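Local atomic coordinates of putative beta-glucosidase (Bifidobacterium adolescentis, PDB entry 5WAB), a protein that acts as a beta-glucosidase of glycoside hydrolase family 3, cleaving terminal beta-glucosyl units, and may also release terminal arabinopyranosyl groups from ginsenosides. Residues I187-Q192 and D221-E226; G205-Q210 and A235-V240. All coordinates share one frame; numbering follows the deposited sequence.

Contact 1 of 2, residues I187-Q192 and D221-E226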
# COMPACT_ATOMS: atom_id res chain seq x y z
N ILE A 187 11.48 -0.91 -4.20
CA ILE A 187 11.46 0.54 -4.42
C ILE A 187 12.87 1.13 -4.27
O ILE A 187 13.25 2.04 -5.02
CB ILE A 187 10.44 1.17 -3.47
CG1 ILE A 187 9.06 0.58 -3.77
CG2 ILE A 187 10.45 2.67 -3.61
CD1 ILE A 187 7.94 1.07 -2.86
N VAL A 188 13.66 0.59 -3.34
CA VAL A 188 15.03 1.08 -3.17
C VAL A 188 15.87 0.75 -4.40
O VAL A 188 16.70 1.56 -4.84
CB VAL A 188 15.66 0.48 -1.89
CG1 VAL A 188 17.17 0.57 -1.93
CG2 VAL A 188 15.13 1.18 -0.65
N LYS A 189 15.70 -0.44 -4.95
CA LYS A 189 16.51 -0.84 -6.10
C LYS A 189 15.97 -0.25 -7.40
O LYS A 189 16.76 0.11 -8.28
CB LYS A 189 16.60 -2.36 -6.18
CG LYS A 189 17.47 -2.97 -5.11
CD LYS A 189 17.46 -4.47 -5.18
CE LYS A 189 18.45 -5.07 -4.20
NZ LYS A 189 18.32 -6.55 -4.11
N THR A 190 14.65 -0.16 -7.56
CA THR A 190 14.11 0.32 -8.83
C THR A 190 14.14 1.83 -8.90
O THR A 190 14.67 2.41 -9.85
CB THR A 190 12.70 -0.20 -9.05
OG1 THR A 190 12.73 -1.63 -9.02
CG2 THR A 190 12.16 0.27 -10.41
N ALA A 191 13.57 2.49 -7.90
CA ALA A 191 13.77 3.91 -7.79
C ALA A 191 14.87 4.06 -6.75
O ALA A 191 15.62 3.11 -6.51
CB ALA A 191 12.46 4.61 -7.41
N GLN A 192 14.95 5.18 -6.10
CA GLN A 192 15.99 5.35 -5.10
C GLN A 192 15.49 6.49 -4.24
O GLN A 192 15.81 7.65 -4.50
CB GLN A 192 17.36 5.66 -5.71
CG GLN A 192 18.21 4.44 -6.11
CD GLN A 192 18.90 3.77 -4.92
OE1 GLN A 192 19.00 4.34 -3.83
NE2 GLN A 192 19.39 2.55 -5.13
N ASP A 221 24.35 -2.06 2.51
CA ASP A 221 25.40 -2.95 2.03
C ASP A 221 24.87 -4.01 1.06
O ASP A 221 25.57 -4.39 0.12
CB ASP A 221 26.12 -3.61 3.20
CG ASP A 221 26.95 -2.62 4.02
OD1 ASP A 221 27.24 -1.52 3.50
OD2 ASP A 221 27.32 -2.95 5.16
N GLU A 222 23.64 -4.49 1.27
CA GLU A 222 23.06 -5.51 0.40
C GLU A 222 22.22 -4.91 -0.73
O GLU A 222 22.39 -5.28 -1.89
CB GLU A 222 22.20 -6.48 1.23
CG GLU A 222 22.97 -7.27 2.28
CD GLU A 222 22.08 -8.21 3.06
OE1 GLU A 222 20.96 -8.50 2.59
OE2 GLU A 222 22.48 -8.64 4.16
N TRP A 223 21.32 -3.98 -0.41
CA TRP A 223 20.41 -3.44 -1.41
C TRP A 223 20.97 -2.25 -2.19
O TRP A 223 20.43 -1.92 -3.25
CB TRP A 223 19.09 -3.02 -0.76
CG TRP A 223 18.29 -4.13 -0.13
CD1 TRP A 223 18.55 -5.47 -0.21
CD2 TRP A 223 17.11 -3.99 0.66
NE1 TRP A 223 17.59 -6.18 0.49
CE2 TRP A 223 16.69 -5.29 1.03
CE3 TRP A 223 16.35 -2.90 1.09
CZ2 TRP A 223 15.56 -5.52 1.82
CZ3 TRP A 223 15.22 -3.13 1.87
CH2 TRP A 223 14.84 -4.43 2.23
N GLY A 224 22.01 -1.59 -1.69
CA GLY A 224 22.54 -0.43 -2.38
C GLY A 224 21.74 0.85 -2.22
O GLY A 224 21.70 1.66 -3.14
N TYR A 225 21.09 1.04 -1.07
CA TYR A 225 20.36 2.28 -0.83
C TYR A 225 21.33 3.44 -0.74
O TYR A 225 22.30 3.41 0.02
CB TYR A 225 19.55 2.16 0.46
CG TYR A 225 18.81 3.43 0.84
CD1 TYR A 225 17.87 3.99 -0.01
CD2 TYR A 225 19.06 4.06 2.05
CE1 TYR A 225 17.20 5.14 0.33
CE2 TYR A 225 18.38 5.20 2.41
CZ TYR A 225 17.46 5.74 1.54
OH TYR A 225 16.79 6.89 1.90
N GLU A 226 21.08 4.48 -1.53
CA GLU A 226 21.98 5.62 -1.63
C GLU A 226 21.52 6.83 -0.82
O GLU A 226 22.25 7.82 -0.74
CB GLU A 226 22.15 6.02 -3.09
CG GLU A 226 22.69 4.92 -3.98
CD GLU A 226 22.69 5.31 -5.45
OE1 GLU A 226 21.93 6.24 -5.83
OE2 GLU A 226 23.45 4.70 -6.23
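Two successive alpha-to-beta turns of the TIM-barrel-type N-terminal domain meet here, where helices 182-190 and 212-222 end and the chain turns toward the neighbouring parallel strands 195-198 and 228-230. The amide of Q192 makes the polar link: its chain is bent at chi2 (-79°), so that OE1 and NE2 are both directed at the backbone of the other turn. Q192 OE1 accepts a hydrogen bond from E226 N at 3.1 Å, with the donor in the carbonyl plane on a lone pair. Q192 NE2 donates to G224 O at 3.2 Å, from above the plane of that carbonyl. Glutamine suits the place because it offers acceptor and donor side by side, and the paired bonds limit its rotation. G224 has positive phi (77°), which favours glycine where the chain leaves the helix.

Apolar packing beside the amide centres on V188, whose branched side chain puts two methyls on Y225. V188 CG1, anti to the backbone N, lies 3.7 Å from Y225 CB, while V188 CG2 comes within 4.0 Å of Y225 CD1. Tyrosine combines this buried ring with a hydroxyl that hydrogen-bonds to the carbonyls of P193, just ahead of strand 195-198, and I228, at the start of strand 228-230. Lysine suits its exposed place because its extended methylenes cross W223 at about a right angle while the ammonium reaches E185 in a salt bridge. The broad indole of W223 also packs on F184, and K189 CE sits obliquely to it, 4.0 Å from W223 CD1.

Contact 2 of 2, residues G205-Q210 and A235-V240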
# COMPACT_ATOMS: atom_id res chain seq x y z
N GLY A 205 13.77 -7.38 19.31
CA GLY A 205 14.43 -6.73 20.43
C GLY A 205 15.16 -5.44 20.13
O GLY A 205 15.66 -4.80 21.06
N VAL A 206 15.24 -5.02 18.87
CA VAL A 206 16.00 -3.84 18.49
C VAL A 206 15.06 -2.84 17.83
O VAL A 206 14.41 -3.16 16.83
CB VAL A 206 17.17 -4.20 17.56
CG1 VAL A 206 17.98 -2.96 17.24
CG2 VAL A 206 18.06 -5.25 18.20
N HIS A 207 15.00 -1.63 18.38
CA HIS A 207 14.26 -0.55 17.74
C HIS A 207 14.86 -0.26 16.37
O HIS A 207 16.08 -0.32 16.18
CB HIS A 207 14.30 0.72 18.59
CG HIS A 207 13.24 0.78 19.65
ND1 HIS A 207 11.90 0.91 19.36
CD2 HIS A 207 13.33 0.75 21.00
CE1 HIS A 207 11.21 0.95 20.48
NE2 HIS A 207 12.05 0.85 21.49
N SER A 208 14.00 0.06 15.40
CA SER A 208 14.49 0.25 14.04
C SER A 208 15.48 1.42 13.96
O SER A 208 16.44 1.36 13.18
CB SER A 208 13.32 0.47 13.08
OG SER A 208 12.41 -0.62 13.12
N ALA A 209 15.27 2.46 14.76
CA ALA A 209 16.15 3.63 14.73
C ALA A 209 17.57 3.30 15.17
O ALA A 209 18.49 4.08 14.91
CB ALA A 209 15.58 4.74 15.61
N GLN A 210 17.76 2.13 15.77
CA GLN A 210 18.99 1.71 16.42
C GLN A 210 19.52 0.41 15.83
O GLN A 210 20.49 -0.15 16.34
CB GLN A 210 18.68 1.55 17.91
CG GLN A 210 19.82 1.42 18.88
CD GLN A 210 19.31 1.50 20.30
OE1 GLN A 210 18.40 2.26 20.58
NE2 GLN A 210 19.88 0.70 21.19
N ALA A 235 11.16 8.43 17.52
CA ALA A 235 11.67 7.07 17.42
C ALA A 235 13.15 6.96 17.75
O ALA A 235 13.64 5.84 17.98
CB ALA A 235 11.42 6.51 16.02
N ASP A 236 13.88 8.07 17.77
CA ASP A 236 15.30 8.07 18.10
C ASP A 236 15.44 8.18 19.61
O ASP A 236 15.16 9.23 20.19
CB ASP A 236 16.01 9.22 17.39
CG ASP A 236 17.53 9.14 17.49
OD1 ASP A 236 18.05 8.45 18.40
OD2 ASP A 236 18.21 9.77 16.65
N HIS A 237 15.84 7.08 20.25
CA HIS A 237 15.95 7.04 21.70
C HIS A 237 17.38 7.22 22.21
O HIS A 237 17.57 7.71 23.32
CB HIS A 237 15.41 5.70 22.23
CG HIS A 237 13.95 5.50 21.95
ND1 HIS A 237 13.11 6.54 21.61
CD2 HIS A 237 13.20 4.38 21.91
CE1 HIS A 237 11.90 6.07 21.40
NE2 HIS A 237 11.92 4.76 21.57
N ASP A 238 18.37 6.82 21.42
CA ASP A 238 19.78 6.94 21.76
C ASP A 238 20.48 7.63 20.59
O ASP A 238 20.68 7.01 19.54
CB ASP A 238 20.40 5.57 22.03
CG ASP A 238 21.71 5.65 22.79
OD1 ASP A 238 22.45 6.65 22.63
OD2 ASP A 238 22.01 4.70 23.54
N ARG A 239 20.85 8.90 20.78
CA ARG A 239 21.43 9.67 19.68
C ARG A 239 22.66 8.97 19.11
O ARG A 239 22.80 8.83 17.89
CB ARG A 239 21.79 11.08 20.15
CG ARG A 239 20.60 12.00 20.37
CD ARG A 239 19.77 12.20 19.11
NE ARG A 239 20.58 12.59 17.95
CZ ARG A 239 20.94 13.84 17.68
NH1 ARG A 239 20.60 14.84 18.48
NH2 ARG A 239 21.67 14.10 16.59
N VAL A 240 23.58 8.55 19.98
CA VAL A 240 24.82 7.93 19.51
C VAL A 240 24.53 6.58 18.87
O VAL A 240 25.05 6.27 17.79
CB VAL A 240 25.83 7.81 20.67
CG1 VAL A 240 27.12 7.17 20.19
CG2 VAL A 240 26.09 9.16 21.27
O HOH W 1 19.74 2.25 24.12
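Beta-to-alpha loops of the TIM-barrel-type domain meet in this contact, following the C-terminal ends of strands 195-198 and 228-230, the side on which family 3 enzymes carry their active site; the first loop includes the weakly bonded strand 206-207. The centre is a T-shaped histidine pair: H237 turns its edge to one face of H207, with ring centroids 4.8 Å apart and planes at 83°. H237 CD2 lies 3.7 Å from H207 NE2, above the plane but off-centre, near the NE2-CD2 side of the ring. H207 ND1 is hydrogen-bonded to the carbonyl of Y200, which restrains the ring's rotation and would favour a proton on ND1. An alanine in place of H207 would remove both this bond and the face that H237 meets, and would probably loosen the hold between the loops. Close approach calls for a small residue at A209, whose CB is 3.3 Å from A235 O; that oxygen also lies over the centre of the H237 ring. D238 suits its N-cap position, capping helix 239-245 through a weak bond to A241 N. One water accepts weakly from Q210 NE2 at 3.3 Å and donates weakly to D238 OD2 at 3.4 Å.

Overall arrangement
The two contacts flank the same pair of neighbouring barrel strands, 195-198 and 228-230, at opposite ends. Contact 1 ties the turns that lead into the strands; contact 2 ties the loops that leave them, on the side where family 3 enzymes carry their active site. Their centres are 22 Å apart and their nearest atoms about 12 Å, so they do not touch. In sequence the segments alternate, 187-192, 205-210, 221-226 and 235-240, and helix 212-222 carries the chain from contact 2 back to contact 1. Each contact thus links consecutive beta-alpha units.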